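Local coordinates for protein inositol dehydrogenase (Lactobacillus casei, PDB 4MKX) that probably oxidises scyllo-inositol with a nicotinamide cofactor, as an NAD-dependent sugar alcohol dehydrogenase of the Gfo/Idh/MocA family, at residues L282-V285 with G290-R293; S146-K151 with F303-L308; R221-L226 with G252-H257; F192-I197 with A229-T234. One frame throughout, in Å; residues are numbered along the deposited sequence.

Interaction 1 of 4, residues L282-V285 with G290-R293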
loop_
_atom_site.group_PDB
_atom_site.type_symbol
_atom_site.label_atom_id
_atom_site.label_comp_id
_atom_site.label_asym_id
_atom_site.label_seq_id
_atom_site.Cartn_x
_atom_site.Cartn_y
_atom_site.Cartn_z
ATOM N N LEU A 282 5.954 3.415 -9.944
ATOM C CA LEU A 282 6.349 2.447 -8.916
ATOM C C LEU A 282 7.239 3.047 -7.832
ATOM O O LEU A 282 7.851 2.301 -7.068
ATOM C CB LEU A 282 7.076 1.240 -9.547
ATOM C CG LEU A 282 6.207 0.445 -10.522
ATOM C CD1 LEU A 282 7.050 -0.530 -11.328
ATOM C CD2 LEU A 282 5.161 -0.294 -9.707
ATOM N N VAL A 283 7.277 4.378 -7.746
ATOM C CA VAL A 283 8.141 5.056 -6.765
ATOM C C VAL A 283 7.419 5.435 -5.475
ATOM O O VAL A 283 6.359 6.074 -5.483
ATOM C CB VAL A 283 8.812 6.330 -7.356
ATOM C CG1 VAL A 283 9.742 6.968 -6.305
ATOM C CG2 VAL A 283 9.593 5.996 -8.633
ATOM N N THR A 284 8.005 5.018 -4.357
ATOM C CA THR A 284 7.557 5.439 -3.047
ATOM C C THR A 284 8.624 6.356 -2.468
ATOM O O THR A 284 9.811 6.068 -2.563
ATOM C CB THR A 284 7.394 4.218 -2.122
ATOM O OG1 THR A 284 6.404 3.335 -2.669
ATOM C CG2 THR A 284 6.930 4.659 -0.738
ATOM N N VAL A 285 8.192 7.474 -1.889
ATOM C CA VAL A 285 9.098 8.451 -1.294
ATOM C C VAL A 285 8.869 8.483 0.206
ATOM O O VAL A 285 7.734 8.434 0.674
ATOM C CB VAL A 285 8.832 9.849 -1.880
ATOM C CG1 VAL A 285 9.776 10.886 -1.256
ATOM C CG2 VAL A 285 9.004 9.835 -3.391
ATOM N N GLY A 290 6.165 11.678 5.772
ATOM C CA GLY A 290 5.679 10.313 5.973
ATOM C C GLY A 290 6.021 9.461 4.755
ATOM O O GLY A 290 7.035 9.692 4.107
ATOM N N ILE A 291 5.167 8.489 4.439
ATOM C CA ILE A 291 5.363 7.662 3.247
ATOM C C ILE A 291 4.473 8.236 2.145
ATOM O O ILE A 291 3.257 8.294 2.311
ATOM C CB ILE A 291 4.942 6.194 3.510
ATOM C CG1 ILE A 291 5.585 5.653 4.793
ATOM C CG2 ILE A 291 5.279 5.320 2.319
ATOM C CD1 ILE A 291 7.101 5.702 4.801
ATOM N N ILE A 292 5.069 8.633 1.021
ATOM C CA ILE A 292 4.336 9.304 -0.059
ATOM C C ILE A 292 4.344 8.495 -1.356
ATOM O O ILE A 292 5.408 8.079 -1.811
ATOM C CB ILE A 292 4.976 10.681 -0.354
ATOM C CG1 ILE A 292 4.951 11.544 0.910
ATOM C CG2 ILE A 292 4.240 11.399 -1.498
ATOM C CD1 ILE A 292 6.012 12.625 0.918
ATOM N N ARG A 293 3.164 8.290 -1.948
ATOM C CA ARG A 293 3.043 7.787 -3.326
ATOM C C ARG A 293 2.585 8.924 -4.226
ATOM O O ARG A 293 1.501 9.468 -4.046
ATOM C CB ARG A 293 2.021 6.639 -3.431
ATOM C CG ARG A 293 2.525 5.259 -3.003
ATOM C CD ARG A 293 3.742 4.791 -3.830
ATOM N NE ARG A 293 3.482 4.269 -5.180
ATOM C CZ ARG A 293 3.162 3.003 -5.452
ATOM N NH1 ARG A 293 3.003 2.125 -4.463
ATOM N NH2 ARG A 293 2.987 2.605 -6.702
HETATM O O HOH W 1 4.165 2.189 -1.589
#
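V285 and I292 face each other as the antiparallel hydrogen-bonded pair of a beta hairpin, strand 283-287 returning as strand 290-293, and their backbones carry the regular bonding. V285 N gives its hydrogen to I292 O at 2.9 Å, almost straight at 177° and in the carbonyl plane; I292 N returns the bond to V285 O at 2.7 Å. V285 O also receives a CA-H...O contact from I291 CA, 3.6 Å away. Both strands also pair with strands of other subunits, so the hairpin belongs to a sheet continued into two neighbouring subunits.

Apolar contacts flank this ladder. The side chains of V285 and I292 share one face, and T284 CG2, anti to its own backbone N, meets I291 CG2 at 3.5 Å.

The polar side chains use a different route. R293 is bent at chi2 and chi3 (-59° and -78°), which folds its chain back over the neighbouring strand and lays CD against T284 OG1. Its guanidinium is held chiefly by N281 O, bonded to NH2, and by a salt bridge from NH1 to E279 of the second subunit. Were this arginine an alanine, that E279 would probably be left without this salt bridge and T284 without its water-mediated link. Water 1 completes the link, 2.7 Å from T284 OG1 and accepting from R293 NH1 at 3.1 Å.

Interaction 2 of 4, residues S146-K151 with F303-L308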
loop_
_atom_site.group_PDB
_atom_site.type_symbol
_atom_site.label_atom_id
_atom_site.label_comp_id
_atom_site.label_asym_id
_atom_site.label_seq_id
_atom_site.Cartn_x
_atom_site.Cartn_y
_atom_site.Cartn_z
ATOM N N SER A 146 -5.789 -2.065 -16.683
ATOM C CA SER A 146 -6.283 -2.430 -15.351
ATOM C C SER A 146 -7.775 -2.787 -15.379
ATOM O O SER A 146 -8.209 -3.752 -14.738
ATOM C CB SER A 146 -5.971 -1.342 -14.304
ATOM O OG SER A 146 -4.566 -1.216 -14.138
ATOM N N TYR A 147 -8.568 -2.016 -16.111
ATOM C CA TYR A 147 -9.984 -2.332 -16.272
ATOM C C TYR A 147 -10.174 -3.681 -16.960
ATOM O O TYR A 147 -11.053 -4.451 -16.563
ATOM C CB TYR A 147 -10.731 -1.238 -17.053
ATOM C CG TYR A 147 -11.162 -0.081 -16.169
ATOM C CD1 TYR A 147 -12.335 -0.141 -15.431
ATOM C CD2 TYR A 147 -10.363 1.049 -16.040
ATOM C CE1 TYR A 147 -12.718 0.908 -14.608
ATOM C CE2 TYR A 147 -10.728 2.093 -15.211
ATOM C CZ TYR A 147 -11.911 2.024 -14.501
ATOM O OH TYR A 147 -12.286 3.071 -13.673
ATOM N N ARG A 148 -9.364 -3.961 -17.975
ATOM C CA ARG A 148 -9.452 -5.239 -18.684
ATOM C C ARG A 148 -9.083 -6.410 -17.788
ATOM O O ARG A 148 -9.712 -7.464 -17.859
ATOM C CB ARG A 148 -8.593 -5.244 -19.960
ATOM C CG ARG A 148 -9.254 -4.482 -21.099
ATOM C CD ARG A 148 -8.534 -4.675 -22.450
ATOM N NE ARG A 148 -7.156 -4.185 -22.422
ATOM C CZ ARG A 148 -6.478 -3.742 -23.482
ATOM N NH1 ARG A 148 -7.039 -3.704 -24.687
ATOM N NH2 ARG A 148 -5.229 -3.324 -23.339
ATOM N N TYR A 149 -8.079 -6.221 -16.936
ATOM C CA TYR A 149 -7.669 -7.261 -15.999
ATOM C C TYR A 149 -8.807 -7.584 -15.035
ATOM O O TYR A 149 -9.073 -8.752 -14.739
ATOM C CB TYR A 149 -6.396 -6.835 -15.233
ATOM C CG TYR A 149 -5.886 -7.871 -14.248
ATOM C CD1 TYR A 149 -5.014 -8.877 -14.652
ATOM C CD2 TYR A 149 -6.271 -7.833 -12.914
ATOM C CE1 TYR A 149 -4.553 -9.826 -13.747
ATOM C CE2 TYR A 149 -5.816 -8.770 -12.005
ATOM C CZ TYR A 149 -4.954 -9.761 -12.430
ATOM O OH TYR A 149 -4.505 -10.694 -11.520
ATOM N N ALA A 150 -9.486 -6.551 -14.539
ATOM C CA ALA A 150 -10.618 -6.750 -13.633
ATOM C C ALA A 150 -11.787 -7.417 -14.340
ATOM O O ALA A 150 -12.470 -8.259 -13.758
ATOM C CB ALA A 150 -11.060 -5.427 -13.022
ATOM N N LYS A 151 -12.038 -7.021 -15.585
ATOM C CA LYS A 151 -13.117 -7.613 -16.361
ATOM C C LYS A 151 -12.869 -9.110 -16.535
ATOM O O LYS A 151 -13.792 -9.923 -16.445
ATOM C CB LYS A 151 -13.197 -6.934 -17.728
ATOM C CG LYS A 151 -14.347 -7.416 -18.611
ATOM C CD LYS A 151 -15.692 -7.104 -17.984
ATOM C CE LYS A 151 -16.824 -7.122 -19.037
ATOM N NZ LYS A 151 -16.830 -8.392 -19.814
ATOM N N PHE A 303 -4.666 7.807 -18.785
ATOM C CA PHE A 303 -5.237 6.947 -19.807
ATOM C C PHE A 303 -4.468 6.926 -21.108
ATOM O O PHE A 303 -5.009 6.542 -22.141
ATOM C CB PHE A 303 -6.727 7.273 -20.028
ATOM C CG PHE A 303 -7.607 6.828 -18.891
ATOM C CD1 PHE A 303 -7.749 5.473 -18.607
ATOM C CD2 PHE A 303 -8.276 7.757 -18.096
ATOM C CE1 PHE A 303 -8.548 5.044 -17.552
ATOM C CE2 PHE A 303 -9.076 7.339 -17.046
ATOM C CZ PHE A 303 -9.208 5.980 -16.760
ATOM N N ALA A 304 -3.186 7.276 -21.043
ATOM C CA ALA A 304 -2.352 7.270 -22.244
ATOM C C ALA A 304 -2.399 5.951 -23.001
ATOM O O ALA A 304 -2.564 5.929 -24.228
ATOM C CB ALA A 304 -0.913 7.621 -21.876
ATOM N N GLN A 305 -2.224 4.853 -22.274
ATOM C CA GLN A 305 -2.243 3.520 -22.865
ATOM C C GLN A 305 -3.595 3.183 -23.466
ATOM O O GLN A 305 -3.664 2.622 -24.563
ATOM C CB GLN A 305 -1.858 2.471 -21.804
ATOM C CG GLN A 305 -2.040 1.021 -22.269
ATOM C CD GLN A 305 -3.371 0.427 -21.832
ATOM O OE1 GLN A 305 -3.724 0.459 -20.648
ATOM N NE2 GLN A 305 -4.124 -0.100 -22.791
ATOM N N ALA A 306 -4.664 3.540 -22.764
ATOM C CA ALA A 306 -6.013 3.229 -23.234
ATOM C C ALA A 306 -6.347 3.956 -24.530
ATOM O O ALA A 306 -7.018 3.403 -25.397
ATOM C CB ALA A 306 -7.038 3.571 -22.169
ATOM N N PHE A 307 -5.902 5.203 -24.654
ATOM C CA PHE A 307 -6.131 5.940 -25.896
ATOM C C PHE A 307 -5.445 5.256 -27.077
ATOM O O PHE A 307 -6.058 5.068 -28.128
ATOM C CB PHE A 307 -5.653 7.394 -25.780
ATOM C CG PHE A 307 -6.515 8.243 -24.903
ATOM C CD1 PHE A 307 -7.903 8.251 -25.062
ATOM C CD2 PHE A 307 -5.954 9.026 -23.900
ATOM C CE1 PHE A 307 -8.710 9.041 -24.240
ATOM C CE2 PHE A 307 -6.753 9.815 -23.079
ATOM C CZ PHE A 307 -8.135 9.816 -23.247
ATOM N N LEU A 308 -4.171 4.906 -26.914
ATOM C CA LEU A 308 -3.430 4.222 -27.969
ATOM C C LEU A 308 -4.092 2.898 -28.339
ATOM O O LEU A 308 -4.241 2.589 -29.517
ATOM C CB LEU A 308 -1.973 3.989 -27.540
ATOM C CG LEU A 308 -1.068 5.213 -27.636
ATOM C CD1 LEU A 308 0.170 5.052 -26.755
ATOM C CD2 LEU A 308 -0.665 5.439 -29.094
#
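Y147 and F303, with R148 and Q305 beside them, form a light side-chain contact between helix 145-155 and the start of helix 304-319, two elements far apart in sequence. It is partly buried, and it has an aromatic part and a polar part.

In the aromatic part, Y147 CE2 comes to the edge of the F303 ring, near its plane, 4.4 Å from F303 CE1. Both rings also rest on V261 of strand 260-267, and the Y147 hydroxyl makes a hydrogen bond with T263 on the same strand, so the tyrosine is tied at its hydroxyl to that strand.

In the polar part, R148 NH2 and Q305 NE2 lie 3.5 Å apart. Both are donors, so the approach is a neighbourly one without a bond, and the guanidinium and amide planes are turned only 20° from each other. Q305 sends CG anti to its backbone N (chi1 172°) and then bends at chi2, which carries the amide across to the arginine. Both groups are held at the start of helix 145-155: R148 NH2 makes a salt bridge with D145, while Q305 OE1 accepts from D145 N. Q305 NE2 is hydrogen-bonded to F143 O, just before that helix, and to S309 OG, one turn on in its own.

The arrangement is thus one of two helix starts that share D145 as a polar partner, packed over the mixed beta sheet of the C-terminal domain.

Interaction 3 of 4, residues R221-L226 with G252-H257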
loop_
_atom_site.group_PDB
_atom_site.type_symbol
_atom_site.label_atom_id
_atom_site.label_comp_id
_atom_site.label_asym_id
_atom_site.label_seq_id
_atom_site.Cartn_x
_atom_site.Cartn_y
_atom_site.Cartn_z
ATOM N N ARG A 221 -19.681 23.653 -2.521
ATOM C CA ARG A 221 -19.147 24.166 -1.259
ATOM C C ARG A 221 -17.925 25.047 -1.475
ATOM O O ARG A 221 -17.868 26.178 -0.995
ATOM C CB ARG A 221 -18.767 23.008 -0.335
ATOM C CG ARG A 221 -18.527 23.432 1.107
ATOM C CD ARG A 221 -19.824 23.289 1.875
ATOM N NE ARG A 221 -20.026 21.907 2.283
ATOM C CZ ARG A 221 -21.142 21.436 2.828
ATOM N NH1 ARG A 221 -22.189 22.229 3.027
ATOM N NH2 ARG A 221 -21.214 20.157 3.152
ATOM N N ALA A 222 -16.944 24.514 -2.199
ATOM C CA ALA A 222 -15.686 25.223 -2.421
ATOM C C ALA A 222 -15.843 26.410 -3.379
ATOM O O ALA A 222 -15.162 27.433 -3.232
ATOM C CB ALA A 222 -14.617 24.258 -2.925
ATOM N N TYR A 223 -16.723 26.258 -4.367
ATOM C CA TYR A 223 -16.987 27.309 -5.349
ATOM C C TYR A 223 -18.499 27.516 -5.546
ATOM O O TYR A 223 -19.067 27.043 -6.538
ATOM C CB TYR A 223 -16.331 26.967 -6.698
ATOM C CG TYR A 223 -14.819 26.777 -6.660
ATOM C CD1 TYR A 223 -14.254 25.585 -6.206
ATOM C CD2 TYR A 223 -13.958 27.781 -7.102
ATOM C CE1 TYR A 223 -12.876 25.403 -6.171
ATOM C CE2 TYR A 223 -12.568 27.607 -7.072
ATOM C CZ TYR A 223 -12.037 26.417 -6.607
ATOM O OH TYR A 223 -10.665 26.233 -6.570
ATOM N N PRO A 224 -19.158 28.218 -4.601
ATOM C CA PRO A 224 -20.604 28.485 -4.684
ATOM C C PRO A 224 -21.071 29.289 -5.899
ATOM O O PRO A 224 -22.280 29.354 -6.131
ATOM C CB PRO A 224 -20.887 29.266 -3.395
ATOM C CG PRO A 224 -19.888 28.725 -2.424
ATOM C CD PRO A 224 -18.631 28.536 -3.263
ATOM N N VAL A 225 -20.149 29.877 -6.658
ATOM C CA VAL A 225 -20.512 30.594 -7.884
ATOM C C VAL A 225 -21.119 29.633 -8.917
ATOM O O VAL A 225 -21.896 30.033 -9.794
ATOM C CB VAL A 225 -19.298 31.363 -8.471
ATOM C CG1 VAL A 225 -18.145 30.413 -8.787
ATOM C CG2 VAL A 225 -19.696 32.158 -9.708
ATOM N N LEU A 226 -20.779 28.353 -8.793
ATOM C CA LEU A 226 -21.320 27.330 -9.684
ATOM C C LEU A 226 -22.840 27.161 -9.537
ATOM O O LEU A 226 -23.500 26.650 -10.447
ATOM C CB LEU A 226 -20.591 25.997 -9.472
ATOM C CG LEU A 226 -19.114 26.025 -9.881
ATOM C CD1 LEU A 226 -18.398 24.767 -9.427
ATOM C CD2 LEU A 226 -18.962 26.208 -11.387
ATOM N N GLY A 252 -16.743 14.848 -9.622
ATOM C CA GLY A 252 -16.303 16.087 -9.044
ATOM C C GLY A 252 -15.278 16.760 -9.908
ATOM O O GLY A 252 -14.754 16.169 -10.854
ATOM N N ARG A 253 -14.994 18.008 -9.565
ATOM C CA ARG A 253 -14.032 18.790 -10.316
ATOM C C ARG A 253 -12.959 19.351 -9.406
ATOM O O ARG A 253 -12.144 20.168 -9.839
ATOM C CB ARG A 253 -14.758 19.922 -11.035
ATOM C CG ARG A 253 -15.958 19.464 -11.832
ATOM C CD ARG A 253 -16.581 20.626 -12.579
ATOM N NE ARG A 253 -17.646 20.200 -13.484
ATOM C CZ ARG A 253 -17.438 19.688 -14.696
ATOM N NH1 ARG A 253 -16.202 19.519 -15.151
ATOM N NH2 ARG A 253 -18.473 19.338 -15.449
ATOM N N ASN A 254 -12.936 18.903 -8.154
ATOM C CA ASN A 254 -12.056 19.523 -7.167
ATOM C C ASN A 254 -11.238 18.553 -6.304
ATOM O O ASN A 254 -11.232 18.664 -5.079
ATOM C CB ASN A 254 -12.886 20.447 -6.264
ATOM C CG ASN A 254 -12.034 21.450 -5.506
ATOM O OD1 ASN A 254 -11.014 21.918 -6.012
ATOM N ND2 ASN A 254 -12.449 21.780 -4.284
ATOM N N ALA A 255 -10.550 17.606 -6.933
ATOM C CA ALA A 255 -9.688 16.688 -6.183
ATOM C C ALA A 255 -8.327 17.321 -5.934
ATOM O O ALA A 255 -7.633 17.713 -6.870
ATOM C CB ALA A 255 -9.515 15.356 -6.930
ATOM N N ALA A 256 -7.926 17.409 -4.675
ATOM C CA ALA A 256 -6.660 18.056 -4.359
ATOM C C ALA A 256 -5.449 17.202 -4.736
ATOM O O ALA A 256 -4.366 17.735 -5.003
ATOM C CB ALA A 256 -6.610 18.432 -2.884
ATOM N N HIS A 257 -5.623 15.882 -4.760
ATOM C CA HIS A 257 -4.471 14.992 -4.891
ATOM C C HIS A 257 -4.128 14.590 -6.323
ATOM O O HIS A 257 -3.123 13.908 -6.549
ATOM C CB HIS A 257 -4.651 13.745 -4.015
ATOM C CG HIS A 257 -5.880 12.952 -4.337
ATOM N ND1 HIS A 257 -7.151 13.391 -4.025
ATOM C CD2 HIS A 257 -6.036 11.757 -4.955
ATOM C CE1 HIS A 257 -8.036 12.495 -4.426
ATOM N NE2 HIS A 257 -7.385 11.487 -4.986
HETATM O O HOH W 2 -9.637 24.028 -4.988
#
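N254 is the side chain on which this surface contact turns, meeting both A222 and Y223 of the loop that follows strand 211-219. Its CG stands anti to the backbone N (chi1 -162°), a setting that carries the amide out toward that loop. There the two ends of the amide are used differently: ND2 packs against A222 CB at 3.6 Å, whereas OD1 lies at the edge of the tyrosine ring, near its plane, 4.0 Å from Y223 CE1.

The tyrosine keeps CG anti to its carbonyl carbon (chi1 -59°), and its ring crosses the asparagine at about a right angle. Ring and amide planes are 85° apart, so the flat groups meet without stacking. Water 2 bridges the pair. It donates to N254 OD1 at 2.7 Å and lies in the plane of the ring, 2.9 Å from Y223 OH, giving the two polar ends an indirect connection.

E233 accepts the backbone N-H of Y223 on OE1 and that of A222 on OE2, while M176 of helix 176-179 packs on both Y223 and N254. The whole is a contact, part direct and part through water, between a connecting loop and the short strand 254-255, at the corner where the chain leaves strand 246-252 of the C-terminal domain's mixed beta sheet.

Interaction 4 of 4, residues F192-I197 with A229-T234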
loop_
_atom_site.group_PDB
_atom_site.type_symbol
_atom_site.label_atom_id
_atom_site.label_comp_id
_atom_site.label_asym_id
_atom_site.label_seq_id
_atom_site.Cartn_x
_atom_site.Cartn_y
_atom_site.Cartn_z
ATOM N N PHE A 192 -22.813 15.367 -14.520
ATOM C CA PHE A 192 -22.931 13.939 -14.766
ATOM C C PHE A 192 -22.733 13.627 -16.245
ATOM O O PHE A 192 -22.172 12.591 -16.602
ATOM C CB PHE A 192 -24.262 13.418 -14.220
ATOM C CG PHE A 192 -24.429 13.653 -12.740
ATOM C CD1 PHE A 192 -23.749 12.863 -11.821
ATOM C CD2 PHE A 192 -25.251 14.670 -12.269
ATOM C CE1 PHE A 192 -23.891 13.074 -10.454
ATOM C CE2 PHE A 192 -25.396 14.889 -10.902
ATOM C CZ PHE A 192 -24.707 14.093 -9.994
ATOM N N LEU A 193 -23.178 14.541 -17.099
ATOM C CA LEU A 193 -22.948 14.413 -18.532
ATOM C C LEU A 193 -21.455 14.473 -18.827
ATOM O O LEU A 193 -20.926 13.680 -19.614
ATOM C CB LEU A 193 -23.649 15.548 -19.273
ATOM C CG LEU A 193 -23.882 15.336 -20.763
ATOM C CD1 LEU A 193 -25.196 14.596 -20.960
ATOM C CD2 LEU A 193 -23.863 16.677 -21.498
ATOM N N ASP A 194 -20.775 15.426 -18.201
ATOM C CA ASP A 194 -19.355 15.638 -18.460
ATOM C C ASP A 194 -18.471 14.553 -17.854
ATOM O O ASP A 194 -17.550 14.044 -18.503
ATOM C CB ASP A 194 -18.919 17.009 -17.928
ATOM C CG ASP A 194 -19.459 18.159 -18.756
ATOM O OD1 ASP A 194 -19.798 17.938 -19.941
ATOM O OD2 ASP A 194 -19.529 19.291 -18.222
ATOM N N MET A 195 -18.756 14.199 -16.605
ATOM C CA MET A 195 -17.829 13.396 -15.808
ATOM C C MET A 195 -18.209 11.926 -15.628
ATOM O O MET A 195 -17.337 11.089 -15.393
ATOM C CB MET A 195 -17.653 14.028 -14.415
ATOM C CG MET A 195 -16.917 15.348 -14.421
ATOM S SD MET A 195 -15.251 15.175 -15.086
ATOM C CE MET A 195 -14.454 14.264 -13.761
ATOM N N SER A 196 -19.496 11.605 -15.712
ATOM C CA SER A 196 -19.937 10.278 -15.300
ATOM C C SER A 196 -20.289 9.322 -16.430
ATOM O O SER A 196 -20.618 8.170 -16.164
ATOM C CB SER A 196 -21.142 10.394 -14.366
ATOM O OG SER A 196 -20.827 11.218 -13.260
ATOM N N ILE A 197 -20.250 9.794 -17.675
ATOM C CA ILE A 197 -20.593 8.933 -18.794
ATOM C C ILE A 197 -19.701 7.695 -18.860
ATOM O O ILE A 197 -20.191 6.601 -19.116
ATOM C CB ILE A 197 -20.581 9.692 -20.146
ATOM C CG1 ILE A 197 -21.757 10.662 -20.192
ATOM C CG2 ILE A 197 -20.728 8.724 -21.309
ATOM C CD1 ILE A 197 -22.155 11.092 -21.599
ATOM N N ALA A 229 -24.606 29.231 -12.040
ATOM C CA ALA A 229 -24.294 28.773 -13.388
ATOM C C ALA A 229 -24.957 27.433 -13.699
ATOM O O ALA A 229 -24.793 26.890 -14.795
ATOM C CB ALA A 229 -22.789 28.674 -13.572
ATOM N N GLY A 230 -25.705 26.904 -12.735
ATOM C CA GLY A 230 -26.329 25.604 -12.895
ATOM C C GLY A 230 -25.284 24.527 -13.113
ATOM O O GLY A 230 -25.478 23.600 -13.905
ATOM N N GLU A 231 -24.151 24.669 -12.434
ATOM C CA GLU A 231 -23.116 23.651 -12.487
ATOM C C GLU A 231 -22.880 23.065 -11.104
ATOM O O GLU A 231 -23.396 23.576 -10.119
ATOM C CB GLU A 231 -21.813 24.206 -13.066
ATOM C CG GLU A 231 -21.640 23.944 -14.552
ATOM C CD GLU A 231 -21.529 22.459 -14.901
ATOM O OE1 GLU A 231 -21.465 21.604 -13.985
ATOM O OE2 GLU A 231 -21.504 22.142 -16.106
ATOM N N LEU A 232 -22.123 21.976 -11.046
ATOM C CA LEU A 232 -21.840 21.312 -9.777
ATOM C C LEU A 232 -20.363 21.059 -9.669
ATOM O O LEU A 232 -19.726 20.681 -10.656
ATOM C CB LEU A 232 -22.560 19.964 -9.691
ATOM C CG LEU A 232 -24.024 19.953 -9.276
ATOM C CD1 LEU A 232 -24.600 18.554 -9.413
ATOM C CD2 LEU A 232 -24.157 20.462 -7.849
ATOM N N GLU A 233 -19.816 21.244 -8.473
ATOM C CA GLU A 233 -18.419 20.907 -8.236
ATOM C C GLU A 233 -18.259 19.474 -7.726
ATOM O O GLU A 233 -17.264 18.820 -8.026
ATOM C CB GLU A 233 -17.781 21.894 -7.262
ATOM C CG GLU A 233 -18.264 21.746 -5.856
ATOM C CD GLU A 233 -17.522 22.630 -4.894
ATOM O OE1 GLU A 233 -17.169 23.762 -5.294
ATOM O OE2 GLU A 233 -17.312 22.191 -3.743
ATOM N N THR A 234 -19.221 18.990 -6.941
ATOM C CA THR A 234 -19.224 17.592 -6.505
ATOM C C THR A 234 -20.649 17.089 -6.499
ATOM O O THR A 234 -21.562 17.799 -6.075
ATOM C CB THR A 234 -18.659 17.407 -5.078
ATOM O OG1 THR A 234 -17.470 18.184 -4.922
ATOM C CG2 THR A 234 -18.329 15.938 -4.822
#
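F192 and L232 both set CG anti to the carbonyl carbon, with chi1 of -59° and -82°, and these torsions bring the phenylalanine ring and the leucine branch together between helix 191-195 and the loop before strand 234-241. L232 CD1 reaches F192 CE2 at 4.0 Å, the two side chains passing at a slant. Helix 328-347 completes the apolar cluster, L341 lying on F192 and F345 on L232.

Beside it, E231 bends at chi2 and turns its carboxylate back on its own chain. E231 OE1 accepts from L232 N at 3.0 Å through its anti lone pair, with an N-H...O angle of 152°, while OE2 takes a weak bond from G190 N. With an alanine here L232 N would probably be left without the carboxylate acceptor that holds it, and G190 N without its weak one.

D194 OD2 and E231 OE2, like in charge, lie 4.1 Å apart without a bond, the carboxylate planes turned only slightly from each other. D194 OD2 is salt-bridged to R253 NH2, so this like-charged approach probably rests on that positive partner.

Along the chain, interaction 2 spans the other three: its first segment precedes them and its second follows. Interactions 3 and 4 alternate their segments and touch, linked through E233, their centres about 11 Å apart; interaction 3 takes in the end of strand 246-252 and interaction 4 the start of strand 234-241, both of the mixed sheet. Interaction 1 comes later, its centre about 26 Å from that of interaction 3 and about 23 Å from that of interaction 2. Interactions 2 and 4 lie on opposite sides of the chain's centre. Interactions 1 and 2 both meet the second subunit, and interactions 1 and 3 both reach the third, so the same segments carry both intrachain contacts and subunit interfaces.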